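Local atomic coordinates of acyl-CoA thioester hydrolase HI0827 (Haemophilus influenzae Rd KW20, PDB entry 3BJK), a protein that probably hydrolyses the thioester bond of a broad range of acyl-coenzyme A substrates, working as a hexameric hotdog-fold thioesterase built as a trimer of dimers. Residues V59-E64 with V118-A123. The protein carries 1 engineered substitution. Residues are numbered along the deposited sequence; the frame is centred on the assembly and turned at random.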
ATOM      1  N   VAL C  59      -5.933   9.508  21.448  1.00 33.10           N
ATOM      2  CA  VAL C  59      -6.490   8.277  20.823  1.00 33.26           C
ATOM      3  C   VAL C  59      -7.952   8.457  20.469  1.00 31.93           C
ATOM      4  O   VAL C  59      -8.690   9.195  21.124  1.00 31.01           O
ATOM      5  CB  VAL C  59      -6.419   7.009  21.765  1.00 33.89           C
ATOM      6  CG1 VAL C  59      -5.006   6.504  21.893  1.00 36.59           C
ATOM      7  CG2 VAL C  59      -7.024   7.308  23.097  1.00 31.48           C
ATOM      8  N   THR C  60      -8.391   7.775  19.441  1.00 32.20           N
ATOM      9  CA  THR C  60      -9.833   7.721  19.121  1.00 32.78           C
ATOM     10  C   THR C  60     -10.457   6.712  20.095  1.00 31.74           C
ATOM     11  O   THR C  60      -9.928   5.605  20.265  1.00 32.18           O
ATOM     12  CB  THR C  60     -10.058   7.280  17.655  1.00 33.01           C
ATOM     13  OG1 THR C  60      -9.197   8.010  16.794  1.00 36.12           O
ATOM     14  CG2 THR C  60     -11.391   7.538  17.229  1.00 32.83           C
ATOM     15  N   VAL C  61     -11.525   7.090  20.788  1.00 28.75           N
ATOM     16  CA  VAL C  61     -12.249   6.134  21.624  1.00 27.12           C
ATOM     17  C   VAL C  61     -13.641   5.731  21.057  1.00 26.51           C
ATOM     18  O   VAL C  61     -14.140   4.637  21.364  1.00 24.84           O
ATOM     19  CB  VAL C  61     -12.418   6.692  23.013  1.00 28.12           C
ATOM     20  CG1 VAL C  61     -10.985   6.943  23.632  1.00 27.65           C
ATOM     21  CG2 VAL C  61     -13.304   7.983  23.011  1.00 27.63           C
ATOM     22  N   ALA C  62     -14.263   6.622  20.288  1.00 26.15           N
ATOM     23  CA  ALA C  62     -15.602   6.365  19.732  1.00 27.28           C
ATOM     24  C   ALA C  62     -15.873   7.103  18.457  1.00 27.86           C
ATOM     25  O   ALA C  62     -15.313   8.171  18.188  1.00 27.32           O
ATOM     26  CB  ALA C  62     -16.698   6.750  20.756  1.00 27.50           C
ATOM     27  N   VAL C  63     -16.745   6.502  17.651  1.00 27.79           N
ATOM     28  CA  VAL C  63     -17.385   7.194  16.547  1.00 29.44           C
ATOM     29  C   VAL C  63     -18.882   6.876  16.703  1.00 29.33           C
ATOM     30  O   VAL C  63     -19.344   5.801  16.371  1.00 30.92           O
ATOM     31  CB  VAL C  63     -16.913   6.727  15.170  1.00 28.42           C
ATOM     32  CG1 VAL C  63     -17.486   7.650  14.129  1.00 32.36           C
ATOM     33  CG2 VAL C  63     -15.404   6.697  15.072  1.00 32.19           C
ATOM     34  N   GLU C  64     -19.632   7.789  17.276  1.00 30.94           N
ATOM     35  CA  GLU C  64     -21.026   7.481  17.636  1.00 31.15           C
ATOM     36  C   GLU C  64     -21.917   7.360  16.395  1.00 30.56           C
ATOM     37  O   GLU C  64     -22.910   6.645  16.418  1.00 28.47           O
ATOM     38  CB  GLU C  64     -21.576   8.514  18.631  1.00 32.26           C
ATOM     39  CG  GLU C  64     -21.466   9.995  18.202  1.00 32.28           C
ATOM     40  CD  GLU C  64     -21.438  10.932  19.415  1.00 33.38           C
ATOM     41  OE1 GLU C  64     -20.337  11.128  20.092  1.00 33.20           O
ATOM     42  OE2 GLU C  64     -22.559  11.403  19.693  1.00 34.11           O
ATOM     43  N   VAL C 118     -19.333  11.718  13.677  1.00 31.15           N
ATOM     44  CA  VAL C 118     -18.947  12.404  14.921  1.00 29.70           C
ATOM     45  C   VAL C 118     -17.993  11.496  15.704  1.00 28.90           C
ATOM     46  O   VAL C 118     -18.397  10.400  16.098  1.00 29.02           O
ATOM     47  CB  VAL C 118     -20.195  12.721  15.758  1.00 29.80           C
ATOM     48  CG1 VAL C 118     -19.773  13.361  17.105  1.00 30.54           C
ATOM     49  CG2 VAL C 118     -21.123  13.646  14.954  1.00 30.43           C
ATOM     50  N   PHE C 119     -16.748  11.968  15.864  1.00 28.86           N
ATOM     51  CA  PHE C 119     -15.634  11.267  16.498  1.00 29.80           C
ATOM     52  C   PHE C 119     -15.463  11.806  17.877  1.00 29.07           C
ATOM     53  O   PHE C 119     -15.682  12.987  18.109  1.00 30.47           O
ATOM     54  CB  PHE C 119     -14.306  11.536  15.772  1.00 31.17           C
ATOM     55  CG  PHE C 119     -14.099  10.697  14.527  1.00 33.95           C
ATOM     56  CD1 PHE C 119     -14.749  11.007  13.338  1.00 37.45           C
ATOM     57  CD2 PHE C 119     -13.206   9.645  14.535  1.00 33.98           C
ATOM     58  CE1 PHE C 119     -14.568  10.204  12.229  1.00 36.34           C
ATOM     59  CE2 PHE C 119     -13.017   8.890  13.464  1.00 35.13           C
ATOM     60  CZ  PHE C 119     -13.695   9.158  12.292  1.00 36.80           C
ATOM     61  N   THR C 120     -15.033  10.940  18.770  1.00 28.80           N
ATOM     62  CA  THR C 120     -14.537  11.314  20.099  1.00 29.37           C
ATOM     63  C   THR C 120     -13.085  10.813  20.292  1.00 30.15           C
ATOM     64  O   THR C 120     -12.771   9.617  20.148  1.00 30.20           O
ATOM     65  CB  THR C 120     -15.431  10.738  21.246  1.00 28.69           C
ATOM     66  OG1 THR C 120     -16.818  10.937  20.941  1.00 31.11           O
ATOM     67  CG2 THR C 120     -15.027  11.316  22.596  1.00 28.02           C
ATOM     68  N   PHE C 121     -12.233  11.741  20.700  1.00 30.04           N
ATOM     69  CA  PHE C 121     -10.837  11.482  20.969  1.00 31.54           C
ATOM     70  C   PHE C 121     -10.549  11.734  22.422  1.00 31.28           C
ATOM     71  O   PHE C 121     -11.256  12.478  23.068  1.00 31.37           O
ATOM     72  CB  PHE C 121      -9.975  12.463  20.165  1.00 32.65           C
ATOM     73  CG  PHE C 121     -10.221  12.391  18.694  1.00 31.76           C
ATOM     74  CD1 PHE C 121      -9.516  11.482  17.911  1.00 32.68           C
ATOM     75  CD2 PHE C 121     -11.188  13.168  18.110  1.00 34.54           C
ATOM     76  CE1 PHE C 121      -9.726  11.374  16.586  1.00 33.83           C
ATOM     77  CE2 PHE C 121     -11.431  13.052  16.736  1.00 30.98           C
ATOM     78  CZ  PHE C 121     -10.674  12.158  15.977  1.00 33.75           C
ATOM     79  N   VAL C 122      -9.496  11.108  22.929  1.00 31.18           N
ATOM     80  CA  VAL C 122      -9.040  11.355  24.273  1.00 31.37           C
ATOM     81  C   VAL C 122      -7.533  11.651  24.226  1.00 30.67           C
ATOM     82  O   VAL C 122      -6.776  10.925  23.598  1.00 30.17           O
ATOM     83  CB  VAL C 122      -9.387  10.166  25.213  1.00 32.56           C
ATOM     84  CG1 VAL C 122      -8.825  10.385  26.602  1.00 30.29           C
ATOM     85  CG2 VAL C 122     -10.912   9.991  25.251  1.00 32.68           C
ATOM     86  N   ALA C 123      -7.163  12.778  24.808  1.00 31.14           N
ATOM     87  CA  ALA C 123      -5.789  13.142  25.075  1.00 31.46           C
ATOM     88  C   ALA C 123      -5.076  12.097  25.974  1.00 32.86           C
ATOM     89  O   ALA C 123      -5.605  11.675  27.001  1.00 32.09           O
ATOM     90  CB  ALA C 123      -5.770  14.503  25.747  1.00 31.23           C
TER
HETATM   91  O   HOH W   1     -18.331   9.959  18.915  1.00 17.52           O
HETATM   92  O   HOH W   2     -18.882  11.565  22.536  1.00 26.33           O
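Val-63 lays its CG2 methyl over one face of the Phe-119 ring, a CH-pi contact with CG2 4.0 Å from the ring centroid and displaced toward the rim. At the edge of the same ring, in its plane, sits CG2 of Thr-60. A chi1 of -47° sets Thr-60 OG1 beside its own backbone N and the methyl anti to that N; OG1 lies 3.4 Å from Phe-121 CE1.

The backbones pair antiparallel, but the register slips by one at a classic beta bulge: Val-61 and Ala-62 both face Thr-120. Thr-120 O accepts a bond from Val-61 N (2.9 Å) and a weak one from Ala-62 N, while Thr-120 N returns a nearly straight bond to Ala-62 O (172° at the hydrogen). Within the bulge, the Val-61 side chain crosses that of Val-122 at about a right angle, and its CG1 presses on Val-122 CG2 at 3.5 Å, tighter than usual for two carbons.

With CG between its backbone N and carbonyl carbon (chi1 54°), Glu-64 extends across to Val-118, its CD 3.7 Å from Val-118 CG1. Its OE1 and Thr-120 OG1, 3.6 Å apart, are joined by two waters, each donating to OE1; one also accepts from Glu-64 N and Thr-120 OG1, and the other donates to OG1.

The Phe-119 and Phe-121 rings pack against helix 35-54, the helix around which the hotdog sheet wraps, whereas Thr-60 and Val-63 meet Phe-68 and Met-66 of the second subunit, into which the sheet continues. On the other surface, Val-61 and Val-122 make an apolar end, and polar chemistry gathers at Glu-64, Thr-120 and the waters. Glu-64 OE2 has a long, weak ion pair with Lys-93; the two water hydrogen bonds to OE1 would be expected to help stabilise the carboxylate charge.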